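Long-range contacts in nitrate transport protein (PDB 3KSX), which probably binds alkanesulfonates in the periplasm and hands them to an ABC importer, and is seen here holding the sulfonate buffer MOPS: residues Gln30-Tyr35 with Thr61-Pro66; Ser119-Arg124 with Ser197-Ala202; Gly208-Phe213 with Lys285-Thr290; Ala93-Ala98 with Leu299-Val304; Val39-Leu44 with Gln237-Leu242. All coordinates share one frame; numbering follows the deposited sequence.

Contact 1. Residues Gln30-Tyr35 with Thr61-Pro66; sequences QLRIGY and TWVEFP
Tyr35 and Trp62 meet on one face of a mixed five-stranded sheet, where the edge strand 59-65 lies parallel beside strand 30-36 after a beta-alpha-beta crossover; the strand order 2-1-3-5-4 is that of type II periplasmic binding proteins. Backbone bonding alternates in the usual parallel way: Ile33 gives its N-H to Thr61 O and takes Val63 N on its own O, and Tyr35 repeats this with Val63 O and Phe65 N. The two aromatic rings stand perpendicular (90°) in an offset edge-to-face pair, the indole edge turned to the phenol face with Trp62 CE3 3.7 Å from Tyr35 CD1. Tyr35 holds CG between its backbone N and carbonyl carbon (chi1 80°), and this carries the ring across the neighbouring strand as far as Glu64 CB. Over one face of the indole comes a methyl, Ile33 CG2, 4.0 Å from the centroid of the six-membered ring of Trp62, while Ile33 CD1 reaches along the same side chain to CZ3. Leu42 and Lys46 of helix 40-48 cover this aromatic side. On the reverse face Arg32 runs alongside Thr61, then bends at chi3 to lay its guanidinium face on Val63, NH2 to CG2 being 3.6 Å; its NE is held by Ser79 O. Because Gly34 carries no side chain, the Phe65 ring can bring its edge in, CE2 to Gly34 CA 3.8 Å. At the start of the pair the extended Gln30 donates from NE2 to Thr61 OG1 over 3.2 Å, a bond bent to 144°.

Contact 2. Residues Ser119-Arg124 with Ser197-Ala202; sequences SKSALR and SARLLA
Strand 198-203 forms one edge of the second mixed sheet, and the loop that follows its neighbour, strand 113-118, curls over it so that backbone carbonyls surround the Arg199 guanidinium. Arg199 turns toward the loop and bends at chi3 (-81°), which brings NE round to Ser119 O at 3.3 Å in a nearly straight bond. Its far end grips a single acceptor with two nitrogens: NH1 lies 2.9 Å and NH2 3.0 Å from Leu123 O. Both Ser119 O and Leu123 O sit in the guanidinium plane, and they fix the rotation of the group. Leu123 is itself positioned by an ST turn, its N donating to Ser121 OG at 2.7 Å, and the side chain of Ser121 also lies about 3 Å from a bound sulfate ion. The loop begins with a backbone bond from Ser119 N to Ser197 O, 3.1 Å. Farther along the loop, Arg124 turns back and stacks on one face of Arg199, the guanidinium planes 21° apart and their NH2 atoms separated by 4.0 Å. Beside this pair Leu201 CD1 rests 3.5 Å from Arg124 C; Leu201 and Ala202 both face Ile115, forming a classic beta bulge. Two like-charged groups thus lie one over the other near the surface. The negative ends of the carbonyl dipoles at the rim of Arg199 probably offset part of its charge, which would make the stack with Arg124 easier to tolerate.

Contact 3. Residues Gly208-Phe213 with Lys285-Thr290; sequences GLTGGF and KAQQAT
Thr210 sets its OG1 against the helix at Ala286, 3.6 Å from CB, but the polar link between the segments runs through a water; no direct hydrogen bond joins them. That water accepts from two hydroxyls, Thr210 OG1 at 2.7 Å and Thr290 OG1 at 2.7 Å, and donates to the amide oxygen Gln287 OE1 at 2.8 Å, so three side chains share it. The same OE1 lies at the edge of the Phe213 ring, 3.3 Å from CE2 and near the ring plane; ring and amide planes are 68° apart, and the two side chains run antiparallel alongside each other. Gln287 gets there by leaving the helix with CG opposite its backbone N (chi1 -176°) and then folding at chi2 (66°), which turns the amide back toward the sheet. Residues 208-213 lead out of one of the two crossings between the domains and into strand 212-217, which runs antiparallel to both of its neighbours in the first sheet of this type II binding-protein fold; residues 285-290 belong to helix 281-296, packed beside that sheet. A second shell holds the amide from its other end, where Gln287 NE2 bonds to Asp87 O and Tyr102 OH. Tyr102 also makes an edge-to-face pair with Phe213, and Thr210 O receives a bond from Trp105 NE1.

Contact 4. Residues Ala93-Ala98 with Leu299-Val304; sequences AQAAGA and LLPKRV
Gln94, whose backbone O takes a 2.8 Å bond from Gly97 N, lays its side chain across Val304 at about a right angle. Val304 CG1 touches the amide end, 3.4 Å from Gln94 OE1, and this oxygen has its polar partner in Tyr102 OH. The other branch, CG2, presses on the next residue of the helix, 3.7 Å from Ala95 CB. A chi1 of 163° lets Val304 serve both, splitting its two methyls between neighbouring helix residues. Helix 88-95 ends here in a Schellman motif: Gly97 takes a positive phi of 94°, and beyond its bond to Gln94, Ala98 N reaches back to Ala93 O at 3.0 Å. Against this last turn lies the irregular chain that follows helix 281-296, passing over the helix of the first domain. The small Ala95 methyl fits among its apolar groups, with Leu300 CD2 3.8 Å from Ala95 CB and the Pro301 ring beside it at CD. Lys302 adds only the root of its side chain, CG standing 3.6 Å from Ala95 O, before the rest of the chain bends away. Phe92, one turn earlier, packs on Leu300 as well.

Contact 5. Residues Val39-Leu44 with Gln237-Leu242; sequences VSSLVL and QADGLL
Ser41 and Asp239 bring their CA atoms within 4.8 Å where helix 40-48 meets helix 225-244, a steep crossing of 109° with the segment axes 8.1 Å apart at closest approach. The first helix directly follows strand 30-36 of the type II binding-protein fold; the second packs against the same domain from a part of the chain nearly two hundred residues later. At the start of helix 40-48, Val39 in the N-cap position accepts on its O from both Leu42 N and Val43 N. Small residues permit the close approach: Ser41 sets CB on the backbone of the partner, 3.6 Å from Asp239 CA, and the methyl of Ala238 lies 3.6 Å from Ser41 O. The Asp239 side chain leads its carboxylate past Ser41 (chi1 -174°); its OD2 is bonded to Ala274 N, and OD1 makes a long, weak ion pair with Arg271. One turn along helix 40-48, Leu44 reaches over to both leucines of the second helix. Its CD1 stands 3.8 Å from Leu241 CB and 4.1 Å from Leu242 CD2, and its CB meets Leu241 CD1. Thr252 and Ser249 of helix 246-257 also touch Leu44. Ser40 meets the same methyl of Leu242, its CB 3.8 Å from CD2.

Contact 1 and contact 5 touch: Tyr35 and Trp62 pack on Leu42, since strand 30-36 runs straight into helix 40-48. Contact 3 reaches the same sheet as contact 1, their centres 24 Å apart on opposite sides of the chain's centre. It touches contact 4 through Gln288 NE2 to Val304 O and is nested in the loop that contact 4 closes. Contact 2 stands apart in the second sheet, about 35 Å from contact 1 between centres. Because strand 198-203 leads on to strand 212-217, contacts 2 and 3 lie at the two ends of one interdomain crossing. Late residues thus return to complete the first domain.

Contact 1. Residues Gln30-Tyr35 with Thr61-Pro66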
# COMPACT_ATOMS: atom_id res chain seq x y z
N GLN A 30 -0.22 18.91 -16.79
CA GLN A 30 -1.08 17.85 -16.31
C GLN A 30 -0.34 17.02 -15.22
O GLN A 30 0.90 16.88 -15.25
CB GLN A 30 -1.48 16.93 -17.48
CG GLN A 30 -2.62 15.99 -17.04
CD GLN A 30 -3.13 15.02 -18.12
OE1 GLN A 30 -2.41 14.66 -19.06
NE2 GLN A 30 -4.37 14.56 -17.95
N LEU A 31 -1.11 16.48 -14.28
CA LEU A 31 -0.60 15.51 -13.31
C LEU A 31 -1.59 14.37 -13.32
O LEU A 31 -2.73 14.55 -12.84
CB LEU A 31 -0.54 16.13 -11.91
CG LEU A 31 -0.32 15.09 -10.77
CD1 LEU A 31 0.97 14.25 -11.00
CD2 LEU A 31 -0.29 15.79 -9.45
N ARG A 32 -1.21 13.22 -13.87
CA ARG A 32 -2.04 12.04 -13.84
C ARG A 32 -1.48 11.22 -12.68
O ARG A 32 -0.33 10.75 -12.78
CB ARG A 32 -1.91 11.22 -15.15
CG ARG A 32 -2.64 11.87 -16.36
CD ARG A 32 -2.73 11.01 -17.67
NE ARG A 32 -3.08 9.64 -17.42
CZ ARG A 32 -4.29 9.05 -17.42
NH1 ARG A 32 -5.41 9.68 -17.64
NH2 ARG A 32 -4.35 7.72 -17.18
N ILE A 33 -2.22 11.22 -11.55
CA ILE A 33 -1.73 10.63 -10.29
C ILE A 33 -2.51 9.36 -9.93
O ILE A 33 -3.74 9.31 -9.98
CB ILE A 33 -1.69 11.70 -9.19
CG1 ILE A 33 -1.46 11.13 -7.82
CG2 ILE A 33 -3.00 12.54 -9.18
CD1 ILE A 33 -1.26 12.20 -6.72
N GLY A 34 -1.80 8.27 -9.65
CA GLY A 34 -2.47 7.07 -9.28
C GLY A 34 -2.70 6.94 -7.78
O GLY A 34 -1.90 7.39 -6.96
N TYR A 35 -3.80 6.28 -7.44
CA TYR A 35 -4.13 6.06 -6.06
C TYR A 35 -4.91 4.75 -5.91
O TYR A 35 -5.29 4.16 -6.91
CB TYR A 35 -4.92 7.27 -5.52
CG TYR A 35 -6.38 7.25 -5.90
CD1 TYR A 35 -6.80 7.51 -7.21
CD2 TYR A 35 -7.35 6.90 -4.96
CE1 TYR A 35 -8.19 7.50 -7.55
CE2 TYR A 35 -8.72 6.88 -5.29
CZ TYR A 35 -9.11 7.16 -6.56
OH TYR A 35 -10.45 7.07 -6.84
N THR A 61 -5.66 14.67 -12.76
CA THR A 61 -6.45 13.53 -13.08
C THR A 61 -6.06 12.33 -12.14
O THR A 61 -4.93 11.75 -12.26
CB THR A 61 -6.13 13.09 -14.50
OG1 THR A 61 -6.35 14.17 -15.41
CG2 THR A 61 -7.01 11.91 -14.90
N TRP A 62 -7.00 11.95 -11.28
CA TRP A 62 -6.79 10.82 -10.36
C TRP A 62 -7.19 9.56 -11.06
O TRP A 62 -8.24 9.50 -11.68
CB TRP A 62 -7.68 10.99 -9.13
CG TRP A 62 -7.28 12.06 -8.22
CD1 TRP A 62 -7.70 13.37 -8.29
CD2 TRP A 62 -6.33 12.00 -7.14
NE1 TRP A 62 -7.11 14.10 -7.28
CE2 TRP A 62 -6.26 13.29 -6.57
CE3 TRP A 62 -5.59 10.97 -6.54
CZ2 TRP A 62 -5.45 13.60 -5.47
CZ3 TRP A 62 -4.78 11.26 -5.47
CH2 TRP A 62 -4.71 12.59 -4.93
N VAL A 63 -6.40 8.51 -10.91
CA VAL A 63 -6.65 7.26 -11.61
C VAL A 63 -6.55 6.16 -10.55
O VAL A 63 -5.50 5.95 -9.96
CB VAL A 63 -5.60 7.01 -12.76
CG1 VAL A 63 -5.79 5.62 -13.37
CG2 VAL A 63 -5.58 8.14 -13.83
N GLU A 64 -7.65 5.42 -10.31
CA GLU A 64 -7.66 4.37 -9.33
C GLU A 64 -7.08 3.02 -9.80
O GLU A 64 -7.31 2.63 -10.95
CB GLU A 64 -9.15 4.17 -8.96
CG GLU A 64 -9.34 3.06 -7.98
CD GLU A 64 -10.71 2.44 -8.05
OE1 GLU A 64 -11.69 3.18 -7.73
OE2 GLU A 64 -10.78 1.21 -8.43
N PHE A 65 -6.32 2.33 -8.91
CA PHE A 65 -5.77 0.97 -9.11
C PHE A 65 -6.20 0.06 -7.98
O PHE A 65 -6.40 0.56 -6.82
CB PHE A 65 -4.23 1.08 -9.16
CG PHE A 65 -3.76 1.86 -10.32
CD1 PHE A 65 -3.61 1.23 -11.53
CD2 PHE A 65 -3.68 3.26 -10.26
CE1 PHE A 65 -3.25 2.02 -12.70
CE2 PHE A 65 -3.29 4.03 -11.33
CZ PHE A 65 -3.10 3.43 -12.59
N PRO A 66 -6.38 -1.26 -8.28
CA PRO A 66 -6.78 -2.27 -7.27
C PRO A 66 -5.75 -2.42 -6.12
O PRO A 66 -6.12 -2.63 -4.98
CB PRO A 66 -6.96 -3.57 -8.05
CG PRO A 66 -6.52 -3.33 -9.40
CD PRO A 66 -6.33 -1.81 -9.64

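Contact 2. Residues Ser119-Arg124 with Ser197-Ala202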
# COMPACT_ATOMS: atom_id res chain seq x y z
N SER A 119 -13.69 -17.31 9.50
CA SER A 119 -14.05 -17.42 10.93
C SER A 119 -14.38 -18.87 11.30
O SER A 119 -14.05 -19.34 12.39
CB SER A 119 -15.13 -16.40 11.29
OG SER A 119 -16.28 -16.54 10.47
N LYS A 120 -14.89 -19.66 10.33
CA LYS A 120 -15.22 -21.04 10.64
C LYS A 120 -14.04 -21.97 10.75
O LYS A 120 -14.20 -23.13 11.13
CB LYS A 120 -16.19 -21.60 9.62
CG LYS A 120 -15.58 -21.78 8.23
CD LYS A 120 -15.63 -23.24 7.78
CE LYS A 120 -16.45 -23.39 6.52
NZ LYS A 120 -15.90 -24.56 5.71
N SER A 121 -12.88 -21.50 10.34
CA SER A 121 -11.67 -22.27 10.24
C SER A 121 -11.12 -22.84 11.53
O SER A 121 -11.25 -22.22 12.63
CB SER A 121 -10.64 -21.30 9.59
OG SER A 121 -9.38 -21.67 9.86
N ALA A 122 -10.44 -23.98 11.40
CA ALA A 122 -9.64 -24.54 12.51
C ALA A 122 -8.29 -23.88 12.67
O ALA A 122 -7.50 -24.27 13.59
CB ALA A 122 -9.40 -26.05 12.29
N LEU A 123 -7.95 -22.90 11.81
CA LEU A 123 -6.61 -22.30 11.94
C LEU A 123 -6.57 -21.26 13.02
O LEU A 123 -7.42 -20.38 13.03
CB LEU A 123 -6.14 -21.66 10.59
CG LEU A 123 -6.34 -22.51 9.37
CD1 LEU A 123 -5.81 -21.72 8.14
CD2 LEU A 123 -5.68 -23.91 9.50
N ARG A 124 -5.61 -21.36 13.95
CA ARG A 124 -5.57 -20.41 15.10
C ARG A 124 -4.22 -19.82 15.41
O ARG A 124 -4.12 -18.87 16.20
CB ARG A 124 -6.14 -21.06 16.38
CG ARG A 124 -7.64 -21.06 16.24
CD ARG A 124 -8.49 -21.30 17.46
NE ARG A 124 -9.79 -21.46 16.84
CZ ARG A 124 -10.19 -22.58 16.20
NH1 ARG A 124 -9.44 -23.71 16.18
NH2 ARG A 124 -11.37 -22.56 15.60
N SER A 197 -17.14 -12.59 8.77
CA SER A 197 -16.54 -13.39 7.68
C SER A 197 -15.15 -14.00 8.07
O SER A 197 -14.77 -15.11 7.59
CB SER A 197 -16.35 -12.51 6.44
OG SER A 197 -17.56 -12.19 5.78
N ALA A 198 -14.40 -13.27 8.89
CA ALA A 198 -13.00 -13.60 9.19
C ALA A 198 -12.57 -13.34 10.64
O ALA A 198 -13.20 -12.51 11.37
CB ALA A 198 -12.06 -12.80 8.26
N ARG A 199 -11.55 -14.07 11.05
CA ARG A 199 -10.81 -13.81 12.29
C ARG A 199 -9.44 -13.29 11.91
O ARG A 199 -8.88 -13.75 10.94
CB ARG A 199 -10.59 -15.06 13.17
CG ARG A 199 -11.86 -15.55 13.90
CD ARG A 199 -11.50 -16.78 14.71
NE ARG A 199 -11.45 -18.00 13.90
CZ ARG A 199 -10.31 -18.68 13.65
NH1 ARG A 199 -9.12 -18.30 14.10
NH2 ARG A 199 -10.37 -19.78 12.96
N LEU A 200 -8.92 -12.35 12.70
CA LEU A 200 -7.50 -11.98 12.54
C LEU A 200 -6.59 -13.13 12.96
O LEU A 200 -6.65 -13.70 14.11
CB LEU A 200 -7.21 -10.73 13.38
CG LEU A 200 -5.80 -10.18 13.38
CD1 LEU A 200 -5.46 -9.70 12.00
CD2 LEU A 200 -5.78 -9.01 14.36
N LEU A 201 -5.61 -13.49 12.13
CA LEU A 201 -4.70 -14.49 12.60
C LEU A 201 -3.40 -13.78 13.07
O LEU A 201 -2.82 -14.16 14.08
CB LEU A 201 -4.40 -15.51 11.50
CG LEU A 201 -3.57 -16.69 11.98
CD1 LEU A 201 -4.43 -17.58 12.74
CD2 LEU A 201 -3.07 -17.51 10.81
N ALA A 202 -2.93 -12.79 12.30
CA ALA A 202 -1.69 -12.05 12.67
C ALA A 202 -1.72 -10.71 12.00
O ALA A 202 -2.35 -10.58 10.97
CB ALA A 202 -0.44 -12.83 12.20

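Contact 3. Residues Gly208-Phe213 with Lys285-Thr290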
# COMPACT_ATOMS: atom_id res chain seq x y z
N GLY A 208 8.72 -4.24 12.41
CA GLY A 208 9.49 -3.14 11.90
C GLY A 208 9.24 -3.00 10.39
O GLY A 208 10.19 -2.83 9.60
N LEU A 209 7.93 -3.02 9.99
CA LEU A 209 7.57 -2.67 8.58
C LEU A 209 7.98 -1.24 8.20
O LEU A 209 7.89 -0.29 9.01
CB LEU A 209 6.03 -2.86 8.41
CG LEU A 209 5.48 -4.22 8.70
CD1 LEU A 209 3.98 -4.26 8.44
CD2 LEU A 209 6.07 -5.20 7.69
N THR A 210 8.40 -1.10 6.95
CA THR A 210 8.90 0.15 6.45
C THR A 210 7.87 1.23 6.25
O THR A 210 8.12 2.43 6.54
CB THR A 210 9.67 -0.08 5.12
OG1 THR A 210 10.72 -1.02 5.34
CG2 THR A 210 10.31 1.25 4.60
N GLY A 211 6.73 0.83 5.73
CA GLY A 211 5.63 1.73 5.38
C GLY A 211 5.47 1.68 3.85
O GLY A 211 5.52 0.59 3.22
N GLY A 212 5.23 2.83 3.27
CA GLY A 212 4.96 2.81 1.82
C GLY A 212 5.65 4.04 1.20
O GLY A 212 6.35 4.81 1.90
N PHE A 213 5.37 4.28 -0.09
CA PHE A 213 6.12 5.30 -0.81
C PHE A 213 5.25 6.03 -1.81
O PHE A 213 4.24 5.44 -2.25
CB PHE A 213 7.35 4.64 -1.50
CG PHE A 213 8.35 4.08 -0.53
CD1 PHE A 213 9.13 4.96 0.22
CD2 PHE A 213 8.46 2.73 -0.29
CE1 PHE A 213 10.05 4.48 1.11
CE2 PHE A 213 9.37 2.24 0.64
CZ PHE A 213 10.15 3.14 1.37
N LYS A 285 17.71 2.53 4.05
CA LYS A 285 18.35 1.29 4.53
C LYS A 285 17.33 0.16 4.75
O LYS A 285 17.62 -1.00 4.36
CB LYS A 285 19.18 1.60 5.83
CG LYS A 285 20.46 2.45 5.51
CD LYS A 285 21.29 2.86 6.72
CE LYS A 285 21.97 1.72 7.40
NZ LYS A 285 23.19 1.29 6.65
N ALA A 286 16.18 0.49 5.38
CA ALA A 286 15.12 -0.53 5.65
C ALA A 286 14.62 -1.13 4.33
O ALA A 286 14.55 -2.35 4.16
CB ALA A 286 13.96 0.11 6.52
N GLN A 287 14.43 -0.23 3.35
CA GLN A 287 13.98 -0.57 2.04
C GLN A 287 15.03 -1.42 1.35
O GLN A 287 14.71 -2.45 0.81
CB GLN A 287 13.63 0.70 1.24
CG GLN A 287 13.02 0.42 -0.20
CD GLN A 287 11.65 -0.25 -0.15
OE1 GLN A 287 11.10 -0.51 0.94
NE2 GLN A 287 11.04 -0.45 -1.32
N GLN A 288 16.32 -1.05 1.41
CA GLN A 288 17.32 -1.97 0.84
C GLN A 288 17.39 -3.36 1.53
O GLN A 288 17.61 -4.42 0.90
CB GLN A 288 18.70 -1.30 1.00
CG GLN A 288 19.85 -2.03 0.24
CD GLN A 288 19.57 -2.23 -1.21
OE1 GLN A 288 19.45 -1.25 -1.96
NE2 GLN A 288 19.47 -3.51 -1.65
N ALA A 289 17.22 -3.38 2.86
CA ALA A 289 17.22 -4.64 3.61
C ALA A 289 16.07 -5.57 3.12
O ALA A 289 16.28 -6.78 2.95
CB ALA A 289 17.10 -4.35 5.08
N THR A 290 14.90 -4.98 2.80
CA THR A 290 13.79 -5.75 2.28
C THR A 290 14.15 -6.28 0.89
O THR A 290 13.94 -7.41 0.63
CB THR A 290 12.53 -4.88 2.23
OG1 THR A 290 12.23 -4.41 3.57
CG2 THR A 290 11.37 -5.67 1.66
O HOH W 1 10.68 -2.30 3.01

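Contact 4. Residues Ala93-Ala98 with Leu299-Val304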
# COMPACT_ATOMS: atom_id res chain seq x y z
N ALA A 93 8.90 -3.65 -9.27
CA ALA A 93 9.08 -2.83 -10.49
C ALA A 93 10.54 -2.56 -10.89
O ALA A 93 10.89 -2.77 -12.06
CB ALA A 93 8.32 -1.51 -10.36
N GLN A 94 11.40 -2.14 -9.93
CA GLN A 94 12.87 -2.04 -10.12
C GLN A 94 13.48 -3.34 -10.60
O GLN A 94 14.28 -3.36 -11.58
CB GLN A 94 13.51 -1.65 -8.80
CG GLN A 94 13.33 -0.18 -8.42
CD GLN A 94 14.14 0.21 -7.19
OE1 GLN A 94 13.72 -0.02 -6.09
NE2 GLN A 94 15.35 0.80 -7.41
N ALA A 95 13.15 -4.46 -9.96
CA ALA A 95 13.64 -5.76 -10.41
C ALA A 95 13.33 -6.09 -11.87
O ALA A 95 14.10 -6.82 -12.54
CB ALA A 95 13.14 -6.85 -9.52
N ALA A 96 12.20 -5.60 -12.35
CA ALA A 96 11.78 -5.86 -13.72
C ALA A 96 12.39 -4.82 -14.67
O ALA A 96 12.09 -4.87 -15.84
CB ALA A 96 10.26 -5.89 -13.84
N GLY A 97 13.22 -3.89 -14.14
CA GLY A 97 13.87 -2.80 -14.92
C GLY A 97 13.23 -1.41 -15.01
O GLY A 97 13.63 -0.58 -15.85
N ALA A 98 12.22 -1.13 -14.17
CA ALA A 98 11.52 0.18 -14.18
C ALA A 98 12.47 1.26 -13.68
O ALA A 98 13.21 1.01 -12.76
CB ALA A 98 10.27 0.13 -13.26
N LEU A 299 12.64 -14.57 -4.18
CA LEU A 299 11.35 -14.00 -4.57
C LEU A 299 11.48 -12.87 -5.60
O LEU A 299 10.48 -12.41 -6.15
CB LEU A 299 10.63 -13.50 -3.32
CG LEU A 299 10.47 -14.51 -2.19
CD1 LEU A 299 9.84 -13.89 -1.00
CD2 LEU A 299 9.62 -15.69 -2.64
N LEU A 300 12.72 -12.43 -5.84
CA LEU A 300 13.05 -11.45 -6.86
C LEU A 300 14.22 -12.06 -7.63
O LEU A 300 15.07 -12.74 -7.03
CB LEU A 300 13.50 -10.12 -6.21
CG LEU A 300 12.40 -9.21 -5.62
CD1 LEU A 300 13.06 -8.00 -5.11
CD2 LEU A 300 11.47 -8.80 -6.72
N PRO A 301 14.26 -11.81 -8.94
CA PRO A 301 15.33 -12.33 -9.76
C PRO A 301 16.66 -11.61 -9.57
O PRO A 301 17.68 -12.29 -9.40
CB PRO A 301 14.77 -12.22 -11.18
CG PRO A 301 13.76 -11.20 -11.15
CD PRO A 301 13.23 -11.12 -9.74
N LYS A 302 16.66 -10.26 -9.55
CA LYS A 302 17.86 -9.41 -9.38
C LYS A 302 17.99 -9.03 -7.92
O LYS A 302 16.96 -8.89 -7.23
CB LYS A 302 17.69 -8.07 -10.13
CG LYS A 302 17.40 -8.08 -11.65
CD LYS A 302 18.10 -9.23 -12.39
CE LYS A 302 17.05 -10.20 -13.02
NZ LYS A 302 17.47 -11.64 -13.12
N ARG A 303 19.21 -8.80 -7.41
CA ARG A 303 19.30 -7.91 -6.21
C ARG A 303 18.91 -6.49 -6.75
O ARG A 303 19.25 -6.14 -7.93
CB ARG A 303 20.67 -7.95 -5.48
CG ARG A 303 20.58 -7.39 -3.99
CD ARG A 303 21.63 -6.35 -3.67
NE ARG A 303 22.71 -6.86 -2.81
CZ ARG A 303 23.17 -6.23 -1.72
NH1 ARG A 303 22.64 -5.05 -1.35
NH2 ARG A 303 24.19 -6.77 -1.00
N VAL A 304 18.13 -5.74 -5.97
CA VAL A 304 17.66 -4.42 -6.37
C VAL A 304 18.48 -3.44 -5.56
O VAL A 304 18.64 -3.66 -4.38
CB VAL A 304 16.16 -4.21 -6.07
CG1 VAL A 304 15.80 -2.70 -6.10
CG2 VAL A 304 15.31 -5.02 -7.07

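Contact 5. Residues Val39-Leu44 with Gln237-Leu242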
# COMPACT_ATOMS: atom_id res chain seq x y z
N VAL A 39 -6.51 3.88 0.55
CA VAL A 39 -5.73 4.92 1.22
C VAL A 39 -6.70 6.06 1.38
O VAL A 39 -6.86 6.89 0.44
CB VAL A 39 -4.49 5.40 0.43
CG1 VAL A 39 -3.63 6.37 1.32
CG2 VAL A 39 -3.64 4.23 -0.10
N SER A 40 -7.37 6.04 2.55
CA SER A 40 -8.35 7.03 3.00
C SER A 40 -7.89 8.48 2.80
O SER A 40 -8.69 9.34 2.37
CB SER A 40 -8.69 6.76 4.47
OG SER A 40 -9.63 5.71 4.55
N SER A 41 -6.60 8.75 3.01
CA SER A 41 -6.15 10.14 2.83
C SER A 41 -6.20 10.63 1.37
O SER A 41 -6.57 11.79 1.11
CB SER A 41 -4.79 10.38 3.47
OG SER A 41 -3.78 9.96 2.61
N LEU A 42 -5.91 9.72 0.41
CA LEU A 42 -5.89 10.14 -1.00
C LEU A 42 -7.28 10.28 -1.52
O LEU A 42 -7.56 11.15 -2.37
CB LEU A 42 -5.11 9.13 -1.85
CG LEU A 42 -3.64 8.94 -1.39
CD1 LEU A 42 -2.88 8.17 -2.41
CD2 LEU A 42 -2.99 10.27 -1.15
N VAL A 43 -8.16 9.38 -1.07
CA VAL A 43 -9.61 9.51 -1.30
C VAL A 43 -10.09 10.89 -0.81
O VAL A 43 -10.82 11.59 -1.56
CB VAL A 43 -10.48 8.29 -0.69
CG1 VAL A 43 -11.97 8.53 -0.84
CG2 VAL A 43 -10.10 6.93 -1.34
N LEU A 44 -9.69 11.31 0.40
CA LEU A 44 -10.07 12.65 0.87
C LEU A 44 -9.47 13.75 0.04
O LEU A 44 -10.17 14.70 -0.29
CB LEU A 44 -9.76 12.88 2.34
CG LEU A 44 -10.74 12.08 3.19
CD1 LEU A 44 -10.32 12.23 4.58
CD2 LEU A 44 -12.23 12.46 2.98
N GLN A 237 -0.71 17.09 4.14
CA GLN A 237 -1.81 17.71 4.84
C GLN A 237 -3.10 16.86 4.82
O GLN A 237 -3.77 16.71 5.88
CB GLN A 237 -2.09 19.10 4.28
CG GLN A 237 -0.97 20.13 4.55
CD GLN A 237 -0.51 20.15 6.01
OE1 GLN A 237 -1.32 20.39 6.93
NE2 GLN A 237 0.80 19.89 6.24
N ALA A 238 -3.44 16.29 3.67
CA ALA A 238 -4.65 15.42 3.54
C ALA A 238 -4.72 14.33 4.65
O ALA A 238 -5.83 14.02 5.22
CB ALA A 238 -4.67 14.71 2.14
N ASP A 239 -3.54 13.75 4.95
CA ASP A 239 -3.48 12.67 5.93
C ASP A 239 -4.01 13.17 7.28
O ASP A 239 -4.60 12.40 8.04
CB ASP A 239 -2.08 12.13 6.13
CG ASP A 239 -2.08 10.90 7.05
OD1 ASP A 239 -2.54 9.82 6.60
OD2 ASP A 239 -1.69 11.03 8.23
N GLY A 240 -3.76 14.45 7.54
CA GLY A 240 -4.14 15.09 8.79
C GLY A 240 -5.64 15.11 8.93
O GLY A 240 -6.14 15.04 10.03
N LEU A 241 -6.36 15.18 7.82
CA LEU A 241 -7.84 15.07 7.83
C LEU A 241 -8.47 13.95 8.68
O LEU A 241 -9.54 14.12 9.29
CB LEU A 241 -8.34 14.92 6.39
CG LEU A 241 -8.22 16.22 5.58
CD1 LEU A 241 -8.98 16.17 4.28
CD2 LEU A 241 -8.68 17.41 6.46
N LEU A 242 -7.84 12.79 8.67
CA LEU A 242 -8.32 11.65 9.44
C LEU A 242 -8.32 11.87 10.95
O LEU A 242 -9.07 11.21 11.68
CB LEU A 242 -7.47 10.41 9.12
CG LEU A 242 -7.39 9.94 7.67
CD1 LEU A 242 -6.27 8.88 7.53
CD2 LEU A 242 -8.73 9.45 7.20